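Local coordinates for protein methylaspartate ammonia-lyase (Citrobacter amalonaticus, PDB 1KKO) that catalyses the reversible, magnesium-dependent anti elimination of ammonia from (2S,3S)-3-methyl-L-aspartate to give mesaconate, at residues N199-K203 with L204-G208; E209-R212 with E213-W217; T289-T292 with K293-R297. One frame throughout, in Å; residues are numbered along the deposited sequence.

Contact 1: residues N199-K203 with L204-G208; sequences NVEEK and LGFKG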
# COMPACT_ATOMS: atom_id res chain seq x y z
N ASN A 199 16.11 -11.39 -16.84
CA ASN A 199 17.50 -11.40 -17.31
C ASN A 199 17.90 -12.82 -17.63
O ASN A 199 17.67 -13.72 -16.83
CB ASN A 199 18.48 -10.84 -16.25
CG ASN A 199 19.91 -10.86 -16.72
OD1 ASN A 199 20.61 -11.88 -16.60
ND2 ASN A 199 20.37 -9.74 -17.27
N VAL A 200 18.55 -13.02 -18.78
CA VAL A 200 19.01 -14.36 -19.14
C VAL A 200 20.19 -14.85 -18.30
O VAL A 200 20.12 -15.92 -17.70
CB VAL A 200 19.40 -14.43 -20.63
CG1 VAL A 200 20.08 -15.75 -20.91
CG2 VAL A 200 18.17 -14.26 -21.51
N GLU A 201 21.28 -14.10 -18.24
CA GLU A 201 22.47 -14.63 -17.57
C GLU A 201 22.26 -14.86 -16.07
O GLU A 201 22.67 -15.89 -15.53
CB GLU A 201 23.67 -13.72 -17.77
CG GLU A 201 24.50 -14.02 -19.02
CD GLU A 201 25.04 -15.44 -19.06
OE1 GLU A 201 25.68 -15.89 -18.09
OE2 GLU A 201 24.80 -16.12 -20.08
N GLU A 202 21.59 -13.92 -15.42
CA GLU A 202 21.53 -13.96 -13.96
C GLU A 202 20.25 -14.45 -13.34
O GLU A 202 20.25 -14.83 -12.18
CB GLU A 202 21.83 -12.59 -13.40
CG GLU A 202 23.20 -12.06 -13.81
CD GLU A 202 24.29 -13.13 -13.76
OE1 GLU A 202 24.27 -14.00 -12.86
OE2 GLU A 202 25.18 -13.10 -14.64
N LYS A 203 19.15 -14.43 -14.10
CA LYS A 203 17.86 -14.81 -13.53
C LYS A 203 17.35 -16.13 -14.12
O LYS A 203 16.98 -17.03 -13.40
CB LYS A 203 16.87 -13.64 -13.65
CG LYS A 203 17.32 -12.44 -12.80
CD LYS A 203 16.53 -11.16 -13.04
CE LYS A 203 17.13 -9.98 -12.27
NZ LYS A 203 16.40 -8.72 -12.52
N LEU A 204 17.36 -16.25 -15.44
CA LEU A 204 16.92 -17.49 -16.06
C LEU A 204 18.06 -18.50 -16.11
O LEU A 204 17.89 -19.67 -15.81
CB LEU A 204 16.44 -17.23 -17.48
CG LEU A 204 16.08 -18.46 -18.34
CD1 LEU A 204 14.90 -19.23 -17.75
CD2 LEU A 204 15.77 -18.02 -19.76
N GLY A 205 19.23 -17.99 -16.49
CA GLY A 205 20.38 -18.83 -16.74
C GLY A 205 20.47 -19.04 -18.25
O GLY A 205 19.45 -19.06 -18.94
N PHE A 206 21.68 -19.19 -18.76
CA PHE A 206 21.87 -19.36 -20.20
C PHE A 206 21.25 -20.64 -20.72
O PHE A 206 20.92 -20.74 -21.90
CB PHE A 206 23.35 -19.27 -20.59
CG PHE A 206 24.17 -20.52 -20.32
CD1 PHE A 206 24.68 -20.79 -19.06
CD2 PHE A 206 24.50 -21.37 -21.36
CE1 PHE A 206 25.46 -21.92 -18.84
CE2 PHE A 206 25.29 -22.50 -21.14
CZ PHE A 206 25.76 -22.77 -19.88
N LYS A 207 21.08 -21.61 -19.84
CA LYS A 207 20.45 -22.87 -20.19
C LYS A 207 19.21 -23.12 -19.34
O LYS A 207 18.69 -24.23 -19.30
CB LYS A 207 21.43 -24.03 -20.01
CG LYS A 207 22.59 -24.02 -21.01
CD LYS A 207 22.16 -23.58 -22.41
CE LYS A 207 23.13 -24.04 -23.49
NZ LYS A 207 22.83 -23.47 -24.83
N GLY A 208 18.76 -22.08 -18.64
CA GLY A 208 17.58 -22.18 -17.79
C GLY A 208 17.87 -22.79 -16.44
O GLY A 208 16.94 -23.08 -15.68
O HOH W 1 23.66 -18.77 -16.64
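Val200 sets CG1 opposite its backbone N (chi1 171°), which lays this methyl 3.9 Å from Gly205 O and near Phe206 CA. Glu201 starts away from the turn but folds back at CG (chi2 -58°), and its OE2 arrives 3.5 Å from Phe206 CB; the two side chains cross at a slant, though the carboxylate and ring planes are only 17° apart. Most of the contact is backbone. Asn199 O is gripped twice, by Lys203 N and, almost in line with the carbonyl, by Leu204 N at 2.9 Å, a widening from alpha-type to pi-type turn. Val200 O takes the same wide step to Gly205 N, in a short, bent bond of 2.6 Å. This is the short helix 200-204 that follows barrel strand 191-194 in the TIM barrel of the enolase superfamily. At its start Asn199 is the N-cap, OD1 receiving Glu202 N at 2.6 Å. At its end Gly205 is the first residue to leave helical geometry, with positive phi, and a water bridges the next step, accepting from Phe206 N at 2.9 Å and donating to Glu201 O at 3.2 Å. The type I turn Gly205-Gly208 then leads into helix 209-225. Val200 and Leu204 pack on Thr242 and Ile246 of helix 242-246, while Lys203 sends NZ to Asn198 and Asp175.

Contact 2: residues E209-R212 with E213-W217; sequences EKLR and EYVRW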
# COMPACT_ATOMS: atom_id res chain seq x y z
N GLU A 209 19.15 -22.99 -16.13
CA GLU A 209 19.55 -23.64 -14.89
C GLU A 209 19.25 -22.80 -13.64
O GLU A 209 18.93 -23.34 -12.58
CB GLU A 209 21.04 -24.02 -14.94
CG GLU A 209 22.03 -22.87 -14.81
CD GLU A 209 22.22 -22.06 -16.08
OE1 GLU A 209 21.56 -22.37 -17.09
OE2 GLU A 209 23.02 -21.10 -16.07
N LYS A 210 19.40 -21.48 -13.74
CA LYS A 210 19.12 -20.62 -12.60
C LYS A 210 17.63 -20.69 -12.24
O LYS A 210 17.26 -20.87 -11.09
CB LYS A 210 19.59 -19.19 -12.86
CG LYS A 210 21.12 -19.05 -12.77
CD LYS A 210 21.63 -17.78 -13.42
CE LYS A 210 23.13 -17.86 -13.70
NZ LYS A 210 23.94 -17.13 -12.69
N LEU A 211 16.76 -20.58 -13.24
CA LEU A 211 15.33 -20.67 -12.98
C LEU A 211 14.99 -22.05 -12.44
O LEU A 211 14.16 -22.18 -11.54
CB LEU A 211 14.51 -20.36 -14.22
CG LEU A 211 13.01 -20.55 -14.04
CD1 LEU A 211 12.48 -19.69 -12.89
CD2 LEU A 211 12.30 -20.22 -15.33
N ARG A 212 15.63 -23.09 -12.96
CA ARG A 212 15.37 -24.43 -12.46
C ARG A 212 15.66 -24.51 -10.96
O ARG A 212 14.86 -25.02 -10.18
CB ARG A 212 16.24 -25.45 -13.20
CG ARG A 212 16.05 -26.85 -12.68
CD ARG A 212 16.94 -27.88 -13.35
NE ARG A 212 16.80 -27.77 -14.79
CZ ARG A 212 15.73 -28.17 -15.47
NH1 ARG A 212 14.70 -28.74 -14.86
NH2 ARG A 212 15.71 -27.99 -16.78
N GLU A 213 16.81 -23.98 -10.58
CA GLU A 213 17.24 -23.99 -9.20
C GLU A 213 16.33 -23.11 -8.34
O GLU A 213 16.05 -23.44 -7.19
CB GLU A 213 18.71 -23.56 -9.11
CG GLU A 213 19.59 -24.53 -9.89
CD GLU A 213 21.06 -24.46 -9.53
OE1 GLU A 213 21.38 -24.42 -8.32
OE2 GLU A 213 21.90 -24.47 -10.47
N TYR A 214 15.83 -22.02 -8.92
CA TYR A 214 14.90 -21.17 -8.20
C TYR A 214 13.56 -21.87 -7.92
O TYR A 214 13.02 -21.76 -6.82
CB TYR A 214 14.66 -19.86 -8.95
CG TYR A 214 13.68 -18.99 -8.20
CD1 TYR A 214 14.06 -18.32 -7.04
CD2 TYR A 214 12.35 -18.89 -8.61
CE1 TYR A 214 13.16 -17.56 -6.33
CE2 TYR A 214 11.46 -18.12 -7.91
CZ TYR A 214 11.86 -17.47 -6.77
OH TYR A 214 10.95 -16.70 -6.07
N VAL A 215 13.02 -22.58 -8.91
CA VAL A 215 11.76 -23.27 -8.70
C VAL A 215 11.90 -24.28 -7.57
O VAL A 215 11.00 -24.43 -6.74
CB VAL A 215 11.24 -23.95 -9.98
CG1 VAL A 215 9.96 -24.70 -9.69
CG2 VAL A 215 10.98 -22.92 -11.07
N ARG A 216 13.03 -24.98 -7.55
CA ARG A 216 13.28 -25.97 -6.51
C ARG A 216 13.39 -25.29 -5.15
O ARG A 216 12.85 -25.78 -4.16
CB ARG A 216 14.57 -26.74 -6.83
CG ARG A 216 14.87 -27.85 -5.83
CD ARG A 216 13.80 -28.89 -5.74
NE ARG A 216 13.76 -29.52 -4.43
CZ ARG A 216 13.42 -30.79 -4.22
NH1 ARG A 216 13.08 -31.57 -5.24
NH2 ARG A 216 13.42 -31.27 -2.98
N TRP A 217 14.11 -24.17 -5.11
CA TRP A 217 14.25 -23.42 -3.88
C TRP A 217 12.88 -22.98 -3.39
O TRP A 217 12.56 -23.05 -2.21
CB TRP A 217 15.13 -22.19 -4.07
CG TRP A 217 15.20 -21.39 -2.82
CD1 TRP A 217 16.05 -21.57 -1.78
CD2 TRP A 217 14.31 -20.34 -2.43
NE1 TRP A 217 15.78 -20.68 -0.77
CE2 TRP A 217 14.71 -19.91 -1.15
CE3 TRP A 217 13.23 -19.70 -3.04
CZ2 TRP A 217 14.06 -18.88 -0.46
CZ3 TRP A 217 12.59 -18.68 -2.35
CH2 TRP A 217 13.01 -18.28 -1.09
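Glu213 lies back along the helix over the carbonyl of Glu209, one turn earlier. Its CB sits 3.5 Å from Glu209 O, with Lys210 O nearly as close. The first torsion (chi1 -61°) turns CG opposite the carbonyl carbon and back toward the helix start, where CG presses to 3.0 Å from Glu209 O, a tight CH-to-oxygen approach. Beyond CG the chain runs extended; Glu213 OE2 ends 3.8 Å from Glu209 O, but two acceptors cannot bond to each other and are merely neighbours. Glu209 O also accepts the backbone bond from Glu213 N at 3.0 Å. The same i-to-i+4 ladder continues through Tyr214, Val215 and Arg216. These are the first turns of helix 209-225, one of the helices on the outside of the TIM barrel.

On the inner side, Leu211 CD1 meets Val215 CG2 at 4.0 Å, the two side chains slanting past each other, and that same Val215 CG2 touches Leu211 O at 3.3 Å. Both residues press on Ile237 of strand 234-238. Tyr214 flanks Leu211 and bonds through OH to Arg177 O, while Arg212 reaches Ser260 of helix 251-260.

Glu209 OE1 accepts from Lys207 N, and Glu209 OE2 and Glu213 OE2 remain 6.6 Å apart. In the first turns of the helix its dipole would probably favour the ionised forms of both carboxylates, more strongly for Glu209, the first helical residue, and offset their mutual repulsion.

Contact 3: residues T289-T292 with K293-R297; sequences TAIT and KELTR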
# COMPACT_ATOMS: atom_id res chain seq x y z
N THR A 289 0.77 -20.53 -29.28
CA THR A 289 -0.02 -21.68 -29.74
C THR A 289 0.88 -22.89 -29.95
O THR A 289 0.57 -23.99 -29.52
CB THR A 289 -0.75 -21.33 -31.05
OG1 THR A 289 -1.68 -20.26 -30.82
CG2 THR A 289 -1.60 -22.50 -31.54
N ALA A 290 2.01 -22.66 -30.59
CA ALA A 290 2.98 -23.72 -30.82
C ALA A 290 3.57 -24.29 -29.53
O ALA A 290 3.75 -25.49 -29.40
CB ALA A 290 4.08 -23.24 -31.74
N ILE A 291 3.87 -23.43 -28.55
CA ILE A 291 4.37 -23.94 -27.27
C ILE A 291 3.29 -24.78 -26.58
O ILE A 291 3.59 -25.85 -26.04
CB ILE A 291 4.84 -22.79 -26.35
CG1 ILE A 291 6.03 -22.06 -26.98
CG2 ILE A 291 5.21 -23.33 -24.97
CD1 ILE A 291 6.37 -20.74 -26.29
N THR A 292 2.06 -24.29 -26.59
CA THR A 292 0.95 -25.00 -25.97
C THR A 292 0.79 -26.37 -26.62
O THR A 292 0.65 -27.38 -25.93
CB THR A 292 -0.32 -24.15 -26.12
OG1 THR A 292 -0.17 -22.93 -25.39
CG2 THR A 292 -1.54 -24.83 -25.47
N LYS A 293 0.85 -26.41 -27.95
CA LYS A 293 0.74 -27.66 -28.70
C LYS A 293 1.79 -28.67 -28.23
O LYS A 293 1.48 -29.84 -27.98
CB LYS A 293 0.91 -27.41 -30.19
CG LYS A 293 0.65 -28.63 -31.07
CD LYS A 293 1.05 -28.38 -32.52
CE LYS A 293 0.74 -29.59 -33.40
NZ LYS A 293 1.38 -29.48 -34.74
N GLU A 294 3.04 -28.23 -28.11
CA GLU A 294 4.09 -29.14 -27.68
C GLU A 294 3.95 -29.57 -26.21
O GLU A 294 4.24 -30.72 -25.87
CB GLU A 294 5.48 -28.55 -27.96
CG GLU A 294 6.65 -29.45 -27.56
CD GLU A 294 6.79 -30.71 -28.41
OE1 GLU A 294 6.04 -30.89 -29.39
OE2 GLU A 294 7.66 -31.53 -28.06
N LEU A 295 3.50 -28.67 -25.34
CA LEU A 295 3.31 -29.02 -23.93
C LEU A 295 2.31 -30.17 -23.82
O LEU A 295 2.51 -31.13 -23.06
CB LEU A 295 2.82 -27.81 -23.13
CG LEU A 295 3.91 -26.79 -22.81
CD1 LEU A 295 3.30 -25.54 -22.18
CD2 LEU A 295 4.95 -27.37 -21.90
N THR A 296 1.23 -30.04 -24.57
CA THR A 296 0.20 -31.07 -24.63
C THR A 296 0.79 -32.37 -25.16
O THR A 296 0.59 -33.44 -24.58
CB THR A 296 -0.93 -30.59 -25.53
OG1 THR A 296 -1.58 -29.46 -24.94
CG2 THR A 296 -2.03 -31.65 -25.64
N ARG A 297 1.53 -32.29 -26.26
CA ARG A 297 2.14 -33.49 -26.83
C ARG A 297 2.96 -34.24 -25.79
O ARG A 297 2.95 -35.47 -25.75
CB ARG A 297 3.02 -33.15 -28.03
CG ARG A 297 3.36 -34.37 -28.88
CD ARG A 297 4.38 -34.10 -29.95
NE ARG A 297 5.69 -33.82 -29.37
CZ ARG A 297 6.49 -34.73 -28.84
NH1 ARG A 297 6.12 -36.01 -28.83
NH2 ARG A 297 7.66 -34.37 -28.34
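Ile291 and Leu295 lie side by side one helical turn apart and point the same way, Ile291 CG2 touching Leu295 CD1 at 4.0 Å. They form the inward ridge of helix 281-298, the connection between strands 270-273 and 303-306 in a beta-alpha-beta unit of the TIM barrel. Both rest on Ile304 of the second strand, where Thr292 joins them; Ile291 also touches Pro251 and Val276.

In Leu295, CG stands beside its own backbone N (chi1 -76°), which brings it to 3.4 Å from Ile291 O. That oxygen accepts Leu295 N at 2.9 Å, so one carbonyl meets both the backbone and the apolar side chain of the residue four further on.

The CB bond of Thr292 points away from the following residues, yet CB itself still touches Lys293 N at 3.1 Å. Its one hydroxyl is shared between two carbonyls, Ser324 O outside the helix and Leu288 O one turn earlier, while Thr292 O accepts Thr296 N at 3.0 Å. On the outer side Lys293 is extended throughout, and only its base stays close, CB lying 3.5 Å from Thr289 O.

Glu294 CB rests over Ala290 O and Ile291 O, but the chain bends at chi2 (68°) and carries the carboxylate toward the C-terminal end of the helix. There Arg297 holds it in a side-on salt bridge within 293-297, each oxygen met on its syn side: NE donates to Glu294 OE1 at 3.0 Å, OE1 lying 4° from the guanidinium plane, and NH2 to Glu294 OE2 at 2.9 Å.

Overall arrangement
Contacts 1 and 2 are consecutive and touch: Leu204 O probably accepts a hydrogen bond from Leu211 N, and a salt bridge joins Glu202 to Lys210, tying helix 200-204 to the start of helix 209-225. Contact 3 lies apart on helix 281-298, its nearest atoms about 12 Å from either of the others. All three are partly buried and belong to the barrel domain. Contact 1 is chiefly a matter of an N-cap, wide turns and a bridging water at a helix end. Contacts 2 and 3 are regular helix, each with an apolar pair facing a barrel strand, 234-238 and 303-306 respectively, and charged groups away from the strand.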